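Local coordinates for protein Alpha/beta hydrolase (PDB 4R1D) that probably hydrolyses lipids as a calcium-binding alpha/beta hydrolase, apparently an effector of the H2 type VI secretion system, and forms a complex with Tli4, at residues L155-I158 with L164-W167; G187-E192 with A548-I553; P146-M151 with F202-A207. All coordinates share one frame; numbering follows the deposited sequence.

Interaction 1 (L155-I158 with L164-W167). With CA (calcium ion), chain C.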
ATOM      1  N   LEU A 155     -27.009  12.945  -0.776  1.00 17.77           N
ATOM      2  CA  LEU A 155     -26.829  14.169   0.012  1.00 15.89           C
ATOM      3  C   LEU A 155     -27.160  15.439  -0.778  1.00 17.07           C
ATOM      4  O   LEU A 155     -27.412  16.497  -0.193  1.00 20.49           O
ATOM      5  CB  LEU A 155     -25.425  14.233   0.622  1.00 15.31           C
ATOM      6  CG  LEU A 155     -25.132  13.121   1.641  1.00 15.32           C
ATOM      7  CD1 LEU A 155     -23.635  13.016   1.932  1.00 15.14           C
ATOM      8  CD2 LEU A 155     -25.919  13.337   2.938  1.00 17.49           C
ATOM      9  N   ASP A 156     -27.160  15.320  -2.104  1.00 18.33           N
ATOM     10  CA  ASP A 156     -27.522  16.417  -2.999  1.00 21.23           C
ATOM     11  C   ASP A 156     -29.034  16.458  -3.224  1.00 17.84           C
ATOM     12  O   ASP A 156     -29.549  17.357  -3.889  1.00 19.77           O
ATOM     13  CB  ASP A 156     -26.824  16.260  -4.359  1.00 18.11           C
ATOM     14  CG  ASP A 156     -25.362  16.659  -4.321  1.00 25.34           C
ATOM     15  OD1 ASP A 156     -24.927  17.207  -3.283  1.00 22.90           O
ATOM     16  OD2 ASP A 156     -24.639  16.430  -5.333  1.00 21.78           O
ATOM     17  N   ASN A 157     -29.741  15.481  -2.668  1.00 17.83           N
ATOM     18  CA  ASN A 157     -31.174  15.354  -2.884  1.00 16.77           C
ATOM     19  C   ASN A 157     -31.936  14.960  -1.621  1.00 17.15           C
ATOM     20  O   ASN A 157     -32.565  13.909  -1.589  1.00 19.28           O
ATOM     21  CB  ASN A 157     -31.439  14.336  -3.994  1.00 20.13           C
ATOM     22  CG  ASN A 157     -30.984  14.838  -5.357  1.00 25.73           C
ATOM     23  OD1 ASN A 157     -31.683  15.625  -6.003  1.00 24.13           O
ATOM     24  ND2 ASN A 157     -29.798  14.407  -5.791  1.00 20.59           N
ATOM     25  N   ILE A 158     -31.882  15.806  -0.595  1.00 18.23           N
ATOM     26  CA  ILE A 158     -32.554  15.497   0.672  1.00 16.14           C
ATOM     27  C   ILE A 158     -33.960  16.079   0.705  1.00 16.37           C
ATOM     28  O   ILE A 158     -34.938  15.367   0.952  1.00 18.83           O
ATOM     29  CB  ILE A 158     -31.758  16.015   1.894  1.00 17.69           C
ATOM     30  CG1 ILE A 158     -30.291  15.602   1.784  1.00 15.43           C
ATOM     31  CG2 ILE A 158     -32.368  15.487   3.198  1.00 18.69           C
ATOM     32  CD1 ILE A 158     -29.429  15.969   3.004  1.00 18.84           C
ATOM     33  N   LEU A 164     -39.475  15.716   1.564  1.00 22.13           N
ATOM     34  CA  LEU A 164     -38.358  14.786   1.628  1.00 22.51           C
ATOM     35  C   LEU A 164     -38.314  13.939   0.368  1.00 24.36           C
ATOM     36  O   LEU A 164     -39.328  13.399  -0.067  1.00 22.29           O
ATOM     37  CB  LEU A 164     -38.504  13.874   2.835  1.00 19.33           C
ATOM     38  CG  LEU A 164     -38.408  14.553   4.196  1.00 21.49           C
ATOM     39  CD1 LEU A 164     -38.556  13.491   5.285  1.00 22.70           C
ATOM     40  CD2 LEU A 164     -37.082  15.280   4.331  1.00 23.61           C
ATOM     41  N   GLN A 165     -37.124  13.799  -0.203  1.00 22.75           N
ATOM     42  CA  GLN A 165     -36.963  13.037  -1.425  1.00 19.63           C
ATOM     43  C   GLN A 165     -36.801  11.537  -1.155  1.00 23.66           C
ATOM     44  O   GLN A 165     -36.819  11.090  -0.006  1.00 21.18           O
ATOM     45  CB  GLN A 165     -35.789  13.600  -2.235  1.00 19.92           C
ATOM     46  CG  GLN A 165     -36.003  15.054  -2.638  1.00 23.67           C
ATOM     47  CD  GLN A 165     -34.921  15.581  -3.577  1.00 27.13           C
ATOM     48  OE1 GLN A 165     -34.748  15.087  -4.693  1.00 41.19           O
ATOM     49  NE2 GLN A 165     -34.194  16.590  -3.126  1.00 28.64           N
ATOM     50  N   ALA A 166     -36.642  10.770  -2.228  1.00 20.51           N
ATOM     51  CA  ALA A 166     -36.576   9.314  -2.162  1.00 22.36           C
ATOM     52  C   ALA A 166     -35.531   8.836  -1.176  1.00 18.94           C
ATOM     53  O   ALA A 166     -34.471   9.450  -1.038  1.00 21.43           O
ATOM     54  CB  ALA A 166     -36.296   8.731  -3.553  1.00 25.52           C
ATOM     55  N   TRP A 167     -35.848   7.732  -0.506  1.00 20.73           N
ATOM     56  CA  TRP A 167     -34.969   7.099   0.477  1.00 20.47           C
ATOM     57  C   TRP A 167     -34.982   7.840   1.815  1.00 20.01           C
ATOM     58  O   TRP A 167     -35.243   7.237   2.869  1.00 18.29           O
ATOM     59  CB  TRP A 167     -33.541   6.934  -0.067  1.00 18.44           C
ATOM     60  CG  TRP A 167     -32.739   5.936   0.725  1.00 16.61           C
ATOM     61  CD1 TRP A 167     -32.705   4.579   0.550  1.00 20.57           C
ATOM     62  CD2 TRP A 167     -31.886   6.219   1.838  1.00 14.73           C
ATOM     63  NE1 TRP A 167     -31.868   4.001   1.483  1.00 21.68           N
ATOM     64  CE2 TRP A 167     -31.354   4.990   2.282  1.00 15.76           C
ATOM     65  CE3 TRP A 167     -31.506   7.397   2.490  1.00 15.62           C
ATOM     66  CZ2 TRP A 167     -30.466   4.905   3.348  1.00 18.00           C
ATOM     67  CZ3 TRP A 167     -30.624   7.312   3.552  1.00 15.11           C
ATOM     68  CH2 TRP A 167     -30.115   6.072   3.973  1.00 15.63           C
TER
HETATM   69 CA    CA C 601     -22.597  17.521  -4.178  1.00 22.22          CA
HETATM   70  O   HOH W   1     -33.045  11.359  -2.736  1.00 23.90           O
HETATM   71  O   HOH W   2     -22.025  18.106  -6.618  1.00 29.64           O
HETATM   72  O   HOH W   3     -23.507  19.996  -4.270  1.00 28.46           O
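The carbonyl O of Ile158 accepts the backbone N-H of Gln165 in a nearly straight bond, N to O 2.9 Å with 169° at the hydrogen. The donor sits 35° out of the carbonyl plane, and the CA of Leu164 adds a weaker C-H...O contact to Ile158 O at 3.5 Å. Beside this bond one water bridges the two segments, donating to the carbonyl O of Asn157 (2.8 Å) and to the carbonyl O of Ala166 (2.9 Å). Gln165 CB lies 3.3 Å from Asn157 O. Beyond it, CG beside the backbone N (chi1 -61°) and an extended chain carry the flexible side chain's amide group up to the Asn157 peptide. The Asn157 and Gln165 amide planes are nearly perpendicular. The short side chain of Asn157 lets its ND2 turn back to the carbonyl of Arg153 in helix 141-155. Next to it, Asp156 grips the calcium ion with both carboxylate oxygens, OD1 at 2.5 Å. Ile158, apolar, packs on Leu194 and Ala197 of helix 191-197. Backbone and water bonds thus draw together the chain ends flanking short strands 159-160 and 163-164, consistent with a hairpin, and the chain leaving the metal ligand is tied down mainly by peptide groups.

Interaction 2 (G187-E192 with A548-I553)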
ATOM      1  N   GLY A 187     -30.875   8.066  18.306  1.00 18.83           N
ATOM      2  CA  GLY A 187     -32.244   7.795  17.907  1.00 19.97           C
ATOM      3  C   GLY A 187     -32.406   7.922  16.409  1.00 20.09           C
ATOM      4  O   GLY A 187     -31.446   8.224  15.705  1.00 19.89           O
ATOM      5  N   PRO A 188     -33.624   7.691  15.909  1.00 20.72           N
ATOM      6  CA  PRO A 188     -33.856   7.759  14.465  1.00 18.41           C
ATOM      7  C   PRO A 188     -33.659   9.174  13.950  1.00 21.54           C
ATOM      8  O   PRO A 188     -33.743  10.130  14.723  1.00 18.57           O
ATOM      9  CB  PRO A 188     -35.330   7.363  14.329  1.00 22.21           C
ATOM     10  CG  PRO A 188     -35.929   7.697  15.655  1.00 24.19           C
ATOM     11  CD  PRO A 188     -34.858   7.375  16.651  1.00 23.43           C
ATOM     12  N   ILE A 189     -33.384   9.292  12.656  1.00 19.37           N
ATOM     13  CA  ILE A 189     -33.378  10.580  11.989  1.00 16.32           C
ATOM     14  C   ILE A 189     -34.819  11.094  11.976  1.00 17.39           C
ATOM     15  O   ILE A 189     -35.756  10.307  11.801  1.00 20.20           O
ATOM     16  CB  ILE A 189     -32.868  10.432  10.546  1.00 20.47           C
ATOM     17  CG1 ILE A 189     -31.356  10.184  10.535  1.00 19.21           C
ATOM     18  CG2 ILE A 189     -33.207  11.655   9.715  1.00 19.71           C
ATOM     19  CD1 ILE A 189     -30.831   9.588   9.222  1.00 17.59           C
ATOM     20  N   ASP A 190     -34.992  12.392  12.189  1.00 19.55           N
ATOM     21  CA  ASP A 190     -36.318  12.995  12.107  1.00 20.64           C
ATOM     22  C   ASP A 190     -36.384  14.076  11.037  1.00 21.26           C
ATOM     23  O   ASP A 190     -35.377  14.405  10.402  1.00 18.17           O
ATOM     24  CB  ASP A 190     -36.821  13.498  13.478  1.00 20.35           C
ATOM     25  CG  ASP A 190     -36.067  14.712  13.998  1.00 20.69           C
ATOM     26  OD1 ASP A 190     -35.510  15.507  13.203  1.00 22.83           O
ATOM     27  OD2 ASP A 190     -36.047  14.893  15.237  1.00 27.96           O
ATOM     28  N   GLU A 191     -37.578  14.625  10.829  1.00 20.07           N
ATOM     29  CA  GLU A 191     -37.789  15.553   9.722  1.00 19.00           C
ATOM     30  C   GLU A 191     -37.026  16.862   9.923  1.00 16.54           C
ATOM     31  O   GLU A 191     -36.501  17.437   8.968  1.00 19.23           O
ATOM     32  CB  GLU A 191     -39.289  15.832   9.525  1.00 19.03           C
ATOM     33  CG  GLU A 191     -39.592  16.632   8.265  1.00 20.23           C
ATOM     34  CD  GLU A 191     -41.068  16.897   8.071  1.00 21.31           C
ATOM     35  OE1 GLU A 191     -41.893  16.328   8.825  1.00 23.80           O
ATOM     36  OE2 GLU A 191     -41.401  17.677   7.160  1.00 23.32           O
ATOM     37  N   GLU A 192     -36.982  17.343  11.165  1.00 16.14           N
ATOM     38  CA  GLU A 192     -36.131  18.487  11.531  1.00 16.54           C
ATOM     39  C   GLU A 192     -34.717  18.339  11.031  1.00 17.18           C
ATOM     40  O   GLU A 192     -34.146  19.247  10.429  1.00 17.42           O
ATOM     41  CB  GLU A 192     -35.942  18.517  13.033  1.00 23.94           C
ATOM     42  CG  GLU A 192     -36.459  19.699  13.627  1.00 33.60           C
ATOM     43  CD  GLU A 192     -37.897  19.694  13.412  1.00 22.38           C
ATOM     44  OE1 GLU A 192     -38.331  20.381  12.476  1.00 20.23           O
ATOM     45  OE2 GLU A 192     -38.566  18.951  14.154  1.00 27.85           O
ATOM     46  N   ALA A 548     -23.616   4.850   6.992  1.00 13.19           N
ATOM     47  CA  ALA A 548     -22.818   6.003   6.582  1.00 14.14           C
ATOM     48  C   ALA A 548     -23.680   7.259   6.430  1.00 12.48           C
ATOM     49  O   ALA A 548     -23.367   8.315   6.980  1.00 13.55           O
ATOM     50  CB  ALA A 548     -22.083   5.711   5.286  1.00 14.89           C
ATOM     51  N   LEU A 549     -24.771   7.146   5.683  1.00 15.72           N
ATOM     52  CA  LEU A 549     -25.630   8.303   5.477  1.00 14.85           C
ATOM     53  C   LEU A 549     -26.268   8.758   6.789  1.00 16.77           C
ATOM     54  O   LEU A 549     -26.382   9.952   7.053  1.00 13.60           O
ATOM     55  CB  LEU A 549     -26.687   7.998   4.418  1.00 12.47           C
ATOM     56  CG  LEU A 549     -26.089   7.886   3.010  1.00 14.32           C
ATOM     57  CD1 LEU A 549     -27.046   7.166   2.108  1.00 15.78           C
ATOM     58  CD2 LEU A 549     -25.744   9.287   2.471  1.00 14.80           C
ATOM     59  N   TYR A 550     -26.675   7.797   7.613  1.00 14.27           N
ATOM     60  CA  TYR A 550     -27.202   8.104   8.936  1.00 13.30           C
ATOM     61  C   TYR A 550     -26.179   8.900   9.751  1.00 16.62           C
ATOM     62  O   TYR A 550     -26.508   9.924  10.345  1.00 14.13           O
ATOM     63  CB  TYR A 550     -27.558   6.805   9.674  1.00 15.01           C
ATOM     64  CG  TYR A 550     -27.951   7.006  11.106  1.00 14.77           C
ATOM     65  CD1 TYR A 550     -29.275   7.252  11.453  1.00 19.17           C
ATOM     66  CD2 TYR A 550     -27.006   6.929  12.126  1.00 16.49           C
ATOM     67  CE1 TYR A 550     -29.650   7.427  12.782  1.00 16.03           C
ATOM     68  CE2 TYR A 550     -27.374   7.108  13.462  1.00 17.92           C
ATOM     69  CZ  TYR A 550     -28.693   7.355  13.775  1.00 15.06           C
ATOM     70  OH  TYR A 550     -29.054   7.541  15.083  1.00 17.60           O
ATOM     71  N   GLY A 551     -24.933   8.431   9.777  1.00 16.59           N
ATOM     72  CA  GLY A 551     -23.887   9.147  10.481  1.00 14.59           C
ATOM     73  C   GLY A 551     -23.725  10.581   9.982  1.00 15.00           C
ATOM     74  O   GLY A 551     -23.616  11.525  10.766  1.00 13.35           O
ATOM     75  N   VAL A 552     -23.724  10.752   8.667  1.00 16.36           N
ATOM     76  CA  VAL A 552     -23.516  12.082   8.096  1.00 16.83           C
ATOM     77  C   VAL A 552     -24.626  13.042   8.518  1.00 15.53           C
ATOM     78  O   VAL A 552     -24.357  14.191   8.909  1.00 14.42           O
ATOM     79  CB  VAL A 552     -23.400  12.021   6.576  1.00 15.33           C
ATOM     80  CG1 VAL A 552     -23.467  13.428   5.960  1.00 14.10           C
ATOM     81  CG2 VAL A 552     -22.097  11.313   6.197  1.00 12.44           C
ATOM     82  N   ILE A 553     -25.866  12.566   8.449  1.00 14.41           N
ATOM     83  CA  ILE A 553     -26.999  13.382   8.873  1.00 15.41           C
ATOM     84  C   ILE A 553     -26.908  13.778  10.353  1.00 14.97           C
ATOM     85  O   ILE A 553     -27.083  14.952  10.708  1.00 14.46           O
ATOM     86  CB  ILE A 553     -28.341  12.696   8.613  1.00 14.35           C
ATOM     87  CG1 ILE A 553     -28.567  12.520   7.103  1.00 17.23           C
ATOM     88  CG2 ILE A 553     -29.477  13.517   9.266  1.00 14.58           C
ATOM     89  CD1 ILE A 553     -28.510  13.845   6.306  1.00 14.16           C
TER
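Tyr550 and Ile189 join the long C-terminal helix 542-556 of this alpha/beta hydrolase fold to the loop that leads into helix 191-197. With CG anti to the backbone N (chi1 173°), the Tyr550 ring extends toward the 187-189 loop, where its hydroxyl meets Gly187. Tyr550 OH donates to the carbonyl O of Gly187 over 2.6 Å, the acceptor lying at the ring edge, in plane, and the donor tilted 30° from the carbonyl plane. Tyrosine suits the place: the apolar ring packs in buried surroundings and its hydroxyl supplies the one polar atom that bonds across the contact. The ring also stacks on Trp546, one turn earlier in the helix.

Ile189 points toward the helix, and its CG1 branch lies beside its own backbone N (chi1 -73°) with CD1 extended beyond it. This methyl approaches the ring obliquely, CD1 to Tyr550 CD1 3.6 Å, and the two side chains run alongside in opposing senses. The branched isoleucine also meets Ile553, which lies roughly perpendicular to it. Ile553 offers its CB and CG2, while its CD1 is turned elsewhere. After Ile189 the chain turns into the helix, where Asp190 is the N-cap and its OD1 accepts the backbone N-H of Glu193. Across the contact, the same Ile189 CD1 methyl that meets the tyrosine ring stands 4.0 Å from Ile553 CB.

Interaction 3 (P146-M151 with F202-A207). With CA (calcium ion), chain C.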
ATOM      1  N   PRO A 146     -19.067   3.223  -6.236  1.00 15.41           N
ATOM      2  CA  PRO A 146     -20.518   3.203  -5.993  1.00 17.07           C
ATOM      3  C   PRO A 146     -20.931   3.941  -4.718  1.00 13.00           C
ATOM      4  O   PRO A 146     -21.863   4.734  -4.766  1.00 13.27           O
ATOM      5  CB  PRO A 146     -20.847   1.704  -5.905  1.00 18.78           C
ATOM      6  CG  PRO A 146     -19.771   1.033  -6.712  1.00 20.85           C
ATOM      7  CD  PRO A 146     -18.523   1.874  -6.460  1.00 15.09           C
ATOM      8  N   VAL A 147     -20.263   3.718  -3.591  1.00 14.54           N
ATOM      9  CA  VAL A 147     -20.718   4.380  -2.368  1.00 12.53           C
ATOM     10  C   VAL A 147     -20.426   5.881  -2.378  1.00 12.88           C
ATOM     11  O   VAL A 147     -21.197   6.679  -1.846  1.00 14.68           O
ATOM     12  CB  VAL A 147     -20.146   3.714  -1.097  1.00 12.65           C
ATOM     13  CG1 VAL A 147     -18.641   3.963  -0.978  1.00 15.47           C
ATOM     14  CG2 VAL A 147     -20.892   4.205   0.150  1.00 17.37           C
ATOM     15  N   MET A 148     -19.327   6.270  -3.016  1.00 12.97           N
ATOM     16  CA  MET A 148     -19.038   7.683  -3.131  1.00 12.20           C
ATOM     17  C   MET A 148     -20.108   8.374  -3.982  1.00 12.97           C
ATOM     18  O   MET A 148     -20.555   9.465  -3.659  1.00 13.29           O
ATOM     19  CB  MET A 148     -17.634   7.912  -3.687  1.00 12.02           C
ATOM     20  CG  MET A 148     -16.552   7.635  -2.632  1.00 15.94           C
ATOM     21  SD  MET A 148     -14.914   8.208  -3.170  1.00 15.19           S
ATOM     22  CE  MET A 148     -14.580   7.099  -4.544  1.00 16.81           C
ATOM     23  N   GLY A 149     -20.533   7.714  -5.051  1.00 15.28           N
ATOM     24  CA  GLY A 149     -21.521   8.299  -5.938  1.00 15.52           C
ATOM     25  C   GLY A 149     -22.898   8.286  -5.301  1.00 18.69           C
ATOM     26  O   GLY A 149     -23.712   9.182  -5.534  1.00 16.20           O
ATOM     27  N   LEU A 150     -23.164   7.264  -4.498  1.00 11.65           N
ATOM     28  CA  LEU A 150     -24.457   7.172  -3.793  1.00 13.47           C
ATOM     29  C   LEU A 150     -24.617   8.290  -2.769  1.00 15.82           C
ATOM     30  O   LEU A 150     -25.664   8.942  -2.690  1.00 16.83           O
ATOM     31  CB  LEU A 150     -24.582   5.816  -3.094  1.00 17.85           C
ATOM     32  CG  LEU A 150     -25.837   5.666  -2.226  1.00 18.26           C
ATOM     33  CD1 LEU A 150     -27.077   5.744  -3.104  1.00 20.62           C
ATOM     34  CD2 LEU A 150     -25.816   4.347  -1.467  1.00 20.67           C
ATOM     35  N   MET A 151     -23.590   8.486  -1.948  1.00 15.14           N
ATOM     36  CA  MET A 151     -23.625   9.539  -0.955  1.00 16.25           C
ATOM     37  C   MET A 151     -23.771  10.891  -1.643  1.00 15.26           C
ATOM     38  O   MET A 151     -24.495  11.775  -1.175  1.00 15.02           O
ATOM     39  CB  MET A 151     -22.359   9.503  -0.092  1.00 13.28           C
ATOM     40  CG  MET A 151     -22.277   8.287   0.801  1.00 15.10           C
ATOM     41  SD  MET A 151     -20.951   8.423   2.032  1.00 19.48           S
ATOM     42  CE  MET A 151     -19.463   8.403   0.989  1.00 18.39           C
ATOM     43  N   PHE A 202     -23.259  19.052   0.249  1.00 20.52           N
ATOM     44  CA  PHE A 202     -22.261  18.032   0.521  1.00 15.60           C
ATOM     45  C   PHE A 202     -21.580  17.682  -0.787  1.00 17.93           C
ATOM     46  O   PHE A 202     -22.234  17.584  -1.815  1.00 19.01           O
ATOM     47  CB  PHE A 202     -22.914  16.782   1.099  1.00 15.53           C
ATOM     48  CG  PHE A 202     -23.657  17.021   2.384  1.00 16.43           C
ATOM     49  CD1 PHE A 202     -23.039  16.804   3.608  1.00 15.50           C
ATOM     50  CD2 PHE A 202     -24.973  17.466   2.371  1.00 19.39           C
ATOM     51  CE1 PHE A 202     -23.723  17.021   4.794  1.00 18.33           C
ATOM     52  CE2 PHE A 202     -25.662  17.688   3.559  1.00 17.66           C
ATOM     53  CZ  PHE A 202     -25.038  17.459   4.767  1.00 17.71           C
ATOM     54  N   ASP A 203     -20.267  17.509  -0.742  1.00 16.17           N
ATOM     55  CA  ASP A 203     -19.491  17.010  -1.879  1.00 15.88           C
ATOM     56  C   ASP A 203     -18.532  15.946  -1.349  1.00 13.49           C
ATOM     57  O   ASP A 203     -17.873  16.168  -0.331  1.00 15.42           O
ATOM     58  CB  ASP A 203     -18.635  18.122  -2.481  1.00 14.65           C
ATOM     59  CG  ASP A 203     -19.435  19.127  -3.294  1.00 22.52           C
ATOM     60  OD1 ASP A 203     -20.497  18.774  -3.844  1.00 21.87           O
ATOM     61  OD2 ASP A 203     -18.967  20.280  -3.408  1.00 23.43           O
ATOM     62  N   VAL A 204     -18.437  14.816  -2.038  1.00 13.56           N
ATOM     63  CA  VAL A 204     -17.551  13.737  -1.587  1.00 16.38           C
ATOM     64  C   VAL A 204     -16.184  13.843  -2.255  1.00 17.17           C
ATOM     65  O   VAL A 204     -16.089  13.802  -3.482  1.00 18.11           O
ATOM     66  CB  VAL A 204     -18.136  12.357  -1.917  1.00 14.23           C
ATOM     67  CG1 VAL A 204     -17.203  11.247  -1.417  1.00 15.10           C
ATOM     68  CG2 VAL A 204     -19.550  12.201  -1.297  1.00 15.02           C
ATOM     69  N   TRP A 205     -15.137  13.953  -1.438  1.00 14.09           N
ATOM     70  CA  TRP A 205     -13.761  14.016  -1.918  1.00 17.12           C
ATOM     71  C   TRP A 205     -13.061  12.747  -1.461  1.00 15.72           C
ATOM     72  O   TRP A 205     -13.377  12.218  -0.403  1.00 16.02           O
ATOM     73  CB  TRP A 205     -13.046  15.234  -1.331  1.00 16.80           C
ATOM     74  CG  TRP A 205     -13.611  16.524  -1.827  1.00 14.83           C
ATOM     75  CD1 TRP A 205     -14.780  17.109  -1.433  1.00 17.65           C
ATOM     76  CD2 TRP A 205     -13.033  17.396  -2.810  1.00 15.31           C
ATOM     77  NE1 TRP A 205     -14.962  18.298  -2.107  1.00 16.54           N
ATOM     78  CE2 TRP A 205     -13.909  18.490  -2.964  1.00 14.55           C
ATOM     79  CE3 TRP A 205     -11.861  17.353  -3.577  1.00 17.54           C
ATOM     80  CZ2 TRP A 205     -13.648  19.540  -3.846  1.00 18.57           C
ATOM     81  CZ3 TRP A 205     -11.602  18.396  -4.456  1.00 19.99           C
ATOM     82  CH2 TRP A 205     -12.499  19.472  -4.589  1.00 17.46           C
ATOM     83  N   CYS A 206     -12.121  12.261  -2.259  1.00 16.34           N
ATOM     84  CA  CYS A 206     -11.523  10.953  -2.013  1.00 13.81           C
ATOM     85  C   CYS A 206     -10.081  11.078  -1.542  1.00 15.49           C
ATOM     86  O   CYS A 206      -9.189  11.397  -2.334  1.00 15.93           O
ATOM     87  CB  CYS A 206     -11.559  10.121  -3.285  1.00 15.87           C
ATOM     88  SG  CYS A 206     -11.023   8.403  -3.057  1.00 17.04           S
ATOM     89  N   ALA A 207      -9.861  10.816  -0.258  1.00 15.61           N
ATOM     90  CA  ALA A 207      -8.532  10.946   0.327  1.00 13.46           C
ATOM     91  C   ALA A 207      -7.738   9.653   0.238  1.00 16.63           C
ATOM     92  O   ALA A 207      -7.390   9.052   1.257  1.00 16.67           O
ATOM     93  CB  ALA A 207      -8.633  11.409   1.775  1.00 17.14           C
TER
HETATM   94 CA    CA C 601     -22.597  17.521  -4.178  1.00 22.22          CA
HETATM   95  O   HOH W   2     -22.025  18.106  -6.618  1.00 29.64           O
HETATM   96  O   HOH W   3     -23.507  19.996  -4.270  1.00 28.46           O
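Met148 turns its CG beside the backbone N (chi1 -75°) and Val204 sets CG1 anti to its own N (chi1 -179°), and these two torsions bring Met148 CG and Val204 CG1 together at 3.9 Å. The two side chains cross at a slant. Val204 uses its other branch as well: CG2 lies 3.8 Å from the carbonyl O of Met148 and 4.1 Å from Met151 CB, which places one short beta-branched residue beneath a full turn of the helix. The extended chi2 of Met148 carries its thioether further along the strand, SD 3.9 Å from Cys206 CB, and the bend at chi3 sets CE near Cys206 SG. Flexible, unbranched methionine can follow the strand in this way, whereas compact valine suits the spot where helix and strand come near each other. No hydrogen bond crosses between the two segments, and the touching residues are all buried.

At the start of the strand the character changes. Phe202 O binds the calcium ion at 2.4 Å and Asp203 OD1 does so at 2.5 Å, while Asp203 OD2 bonds to Tyr234 OH, a second-shell partner that probably steadies the carboxylate. Glu152 and Asp156 complete the protein ligands, and Glu152 OE1 also accepts the backbone N-H of Val204. The axes of helical residues 146-151 and strand residues 202-206 approach to 8.4 Å and run nearly antiparallel, at 162°. Strand 201-206 is an outermost strand of the parallel sheet, pairing with strand 48-54; Met151 and Phe202 also meet helix 542-556, while Trp205 points away from helix 141-155 and packs on helix 215-238.

How the interactions relate
The three contacts sit on the same side of the chain's centre, with interactions 1 and 2 about 12 Å apart between centres, 1 and 3 about 15 Å, and 2 and 3 about 17 Å. Along the sequence both segments of interaction 1 fall between those of interaction 3 and precede those of interaction 2, while the segments of 2 and 3 alternate. Interactions 1 and 3 share the calcium ion, which ties the end of helix 141-155 to edge strand 201-206. Helix 542-556 joins all three: Leu549 touches Trp167, Leu155 and Met151, and Val552 touches Phe202. Segments distant in sequence thereby form one apolar cluster between helix 542-556, the end of helix 141-155 and strand 201-206, next to the calcium site.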